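PDB 2VMD: discoidin-2 from Dictyostelium discoideum, which binds galactose and N-acetylgalactosamine as a homotrimeric lectin and may take part in spore formation and spore coat assembly. Local coordinates for residues Cys205-Ala210 with Asp245-Tyr250. Residues are numbered along the deposited sequence; the frame is centred on the assembly and turned at random.
Sequences CKKVDA and DLTFDY. With MBG (methyl beta-D-galactopyranoside), chain D.
K206 and K207 sit together opposite T247, whose side chain fits the hollow between them: CG2 lies 3.6 Å from K206 CE, while OG1 turns to the K207 stem, 3.5 Å from CD, and hydrogen-bonds S170. K206 starts with CG between its backbone N and carbonyl carbon (chi1 62°), which sends the extended chain obliquely across T247 to D249; NZ makes a salt bridge to OD1 at 2.8 Å from the syn side, well out of the carboxylate plane, and another to E168. K207 bridges to D245 instead, NZ to OD2 at 3.0 Å on the anti side, slightly out of plane, while D245 OD1 accepts the backbone N of G172. At the bulge T247 O takes a nearly straight bond from K206 N (2.8 Å, 170°) and a weak one from K207 N. Over the other face, V208 and L246 lie side by side, CG2 to CD2 3.8 Å, and C205 SG makes a sulfur-aromatic contact with the F248 ring; W219 packs against C205, V208 and L246. At the last backbone pair, D209 with D245, the D209 carboxylate accepts galactoside O4 on OD1 and O3 on OD2, each at 2.7 Å; R218 and W238 of the second subunit complete the site. This is a classic beta bulge in an H-type lectin sheet, with an interfacial sugar site.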
loop_
_atom_site.group_PDB
_atom_site.type_symbol
_atom_site.label_atom_id
_atom_site.label_comp_id
_atom_site.label_asym_id
_atom_site.label_seq_id
_atom_site.Cartn_x
_atom_site.Cartn_y
_atom_site.Cartn_z
ATOM N N CYS A 205 16.755 15.942 -19.261
ATOM C CA CYS A 205 16.817 16.203 -20.690
ATOM C C CYS A 205 17.014 14.917 -21.514
ATOM O O CYS A 205 17.850 14.044 -21.172
ATOM C CB CYS A 205 17.953 17.191 -20.996
ATOM S SG CYS A 205 17.851 17.808 -22.720
ATOM N N LYS A 206 16.248 14.806 -22.597
ATOM C CA LYS A 206 16.452 13.682 -23.524
ATOM C C LYS A 206 16.618 14.099 -24.986
ATOM O O LYS A 206 16.682 13.234 -25.868
ATOM C CB LYS A 206 15.332 12.638 -23.396
ATOM C CG LYS A 206 13.913 13.153 -23.744
ATOM C CD LYS A 206 12.929 11.971 -23.741
ATOM C CE LYS A 206 11.606 12.309 -24.381
ATOM N NZ LYS A 206 10.531 11.276 -24.063
ATOM N N LYS A 207 16.674 15.407 -25.239
ATOM C CA LYS A 207 17.023 15.952 -26.564
ATOM C C LYS A 207 17.604 17.342 -26.475
ATOM O O LYS A 207 16.988 18.237 -25.861
ATOM C CB LYS A 207 15.804 16.030 -27.476
ATOM C CG LYS A 207 16.090 16.708 -28.803
ATOM C CD LYS A 207 14.792 17.098 -29.523
ATOM C CE LYS A 207 15.079 17.420 -30.931
ATOM N NZ LYS A 207 13.793 17.650 -31.694
ATOM N N VAL A 208 18.758 17.528 -27.123
ATOM C CA VAL A 208 19.369 18.832 -27.325
ATOM C C VAL A 208 19.577 19.066 -28.825
ATOM O O VAL A 208 20.198 18.234 -29.518
ATOM C CB VAL A 208 20.723 18.955 -26.564
ATOM C CG1 VAL A 208 21.515 20.217 -27.012
ATOM C CG2 VAL A 208 20.469 18.985 -25.081
ATOM N N ASP A 209 19.013 20.176 -29.299
ATOM C CA ASP A 209 19.240 20.700 -30.654
ATOM C C ASP A 209 19.537 22.189 -30.483
ATOM O O ASP A 209 18.616 23.035 -30.454
ATOM C CB ASP A 209 17.998 20.482 -31.502
ATOM C CG ASP A 209 18.220 20.754 -32.970
ATOM O OD1 ASP A 209 19.312 21.247 -33.351
ATOM O OD2 ASP A 209 17.256 20.492 -33.756
ATOM N N ALA A 210 20.817 22.502 -30.341
ATOM C CA ALA A 210 21.220 23.853 -29.939
ATOM C C ALA A 210 22.567 24.240 -30.551
ATOM O O ALA A 210 23.441 23.387 -30.780
ATOM C CB ALA A 210 21.273 23.955 -28.417
ATOM N N ASP A 245 15.673 23.198 -30.377
ATOM C CA ASP A 245 14.676 22.458 -29.586
ATOM C C ASP A 245 15.345 21.837 -28.381
ATOM O O ASP A 245 16.543 21.538 -28.427
ATOM C CB ASP A 245 14.052 21.347 -30.443
ATOM C CG ASP A 245 12.646 20.895 -29.955
ATOM O OD1 ASP A 245 12.009 21.566 -29.103
ATOM O OD2 ASP A 245 12.164 19.862 -30.474
ATOM N N LEU A 246 14.551 21.577 -27.331
ATOM C CA LEU A 246 15.006 20.838 -26.154
ATOM C C LEU A 246 13.810 19.985 -25.741
ATOM O O LEU A 246 12.664 20.418 -25.919
ATOM C CB LEU A 246 15.344 21.801 -24.995
ATOM C CG LEU A 246 16.646 22.607 -24.946
ATOM C CD1 LEU A 246 16.615 23.700 -23.814
ATOM C CD2 LEU A 246 17.856 21.704 -24.839
ATOM N N THR A 247 14.049 18.760 -25.278
ATOM C CA THR A 247 12.956 17.901 -24.742
ATOM C C THR A 247 13.343 17.393 -23.338
ATOM O O THR A 247 14.472 16.938 -23.154
ATOM C CB THR A 247 12.677 16.680 -25.657
ATOM O OG1 THR A 247 12.401 17.131 -26.993
ATOM C CG2 THR A 247 11.482 15.797 -25.141
ATOM N N PHE A 248 12.389 17.455 -22.396
ATOM C CA PHE A 248 12.516 16.891 -21.048
ATOM C C PHE A 248 11.443 15.818 -20.822
ATOM O O PHE A 248 10.285 15.993 -21.239
ATOM C CB PHE A 248 12.345 17.981 -19.998
ATOM C CG PHE A 248 13.484 18.942 -19.931
ATOM C CD1 PHE A 248 14.568 18.702 -19.084
ATOM C CD2 PHE A 248 13.500 20.094 -20.725
ATOM C CE1 PHE A 248 15.647 19.596 -19.035
ATOM C CE2 PHE A 248 14.581 20.995 -20.662
ATOM C CZ PHE A 248 15.642 20.736 -19.819
ATOM N N ASP A 249 11.830 14.715 -20.184
ATOM C CA ASP A 249 10.863 13.824 -19.522
ATOM C C ASP A 249 10.673 14.392 -18.140
ATOM O O ASP A 249 11.629 14.907 -17.534
ATOM C CB ASP A 249 11.401 12.391 -19.418
ATOM C CG ASP A 249 10.961 11.511 -20.581
ATOM O OD1 ASP A 249 10.048 11.932 -21.346
ATOM O OD2 ASP A 249 11.535 10.409 -20.737
ATOM N N TYR A 250 9.451 14.301 -17.614
ATOM C CA TYR A 250 9.258 14.723 -16.235
ATOM C C TYR A 250 8.679 13.581 -15.417
ATOM O O TYR A 250 7.984 12.736 -15.969
ATOM C CB TYR A 250 8.340 15.930 -16.160
ATOM C CG TYR A 250 6.853 15.663 -16.400
ATOM C CD1 TYR A 250 6.014 15.211 -15.358
ATOM C CD2 TYR A 250 6.272 15.911 -17.639
ATOM C CE1 TYR A 250 4.639 14.996 -15.570
ATOM C CE2 TYR A 250 4.920 15.711 -17.853
ATOM C CZ TYR A 250 4.104 15.245 -16.817
ATOM O OH TYR A 250 2.751 15.047 -17.055
HETATM C C1 MBG D . 18.781 21.576 -39.384
HETATM C C2 MBG D . 18.328 20.418 -38.470
HETATM C C3 MBG D . 17.679 20.999 -37.221
HETATM C C4 MBG D . 18.633 21.981 -36.527
HETATM C C5 MBG D . 19.118 23.018 -37.553
HETATM C C6 MBG D . 20.113 23.986 -36.929
HETATM C C7 MBG D . 19.835 19.785 -40.601
HETATM O O1 MBG D . 19.319 21.148 -40.655
HETATM O O2 MBG D . 17.384 19.531 -39.079
HETATM O O3 MBG D . 17.257 19.929 -36.359
HETATM O O4 MBG D . 19.752 21.264 -35.976
HETATM O O5 MBG D . 19.760 22.380 -38.661
HETATM O O6 MBG D . 20.309 25.098 -37.815
HETATM O O HOH W 1 10.652 8.379 -22.230
#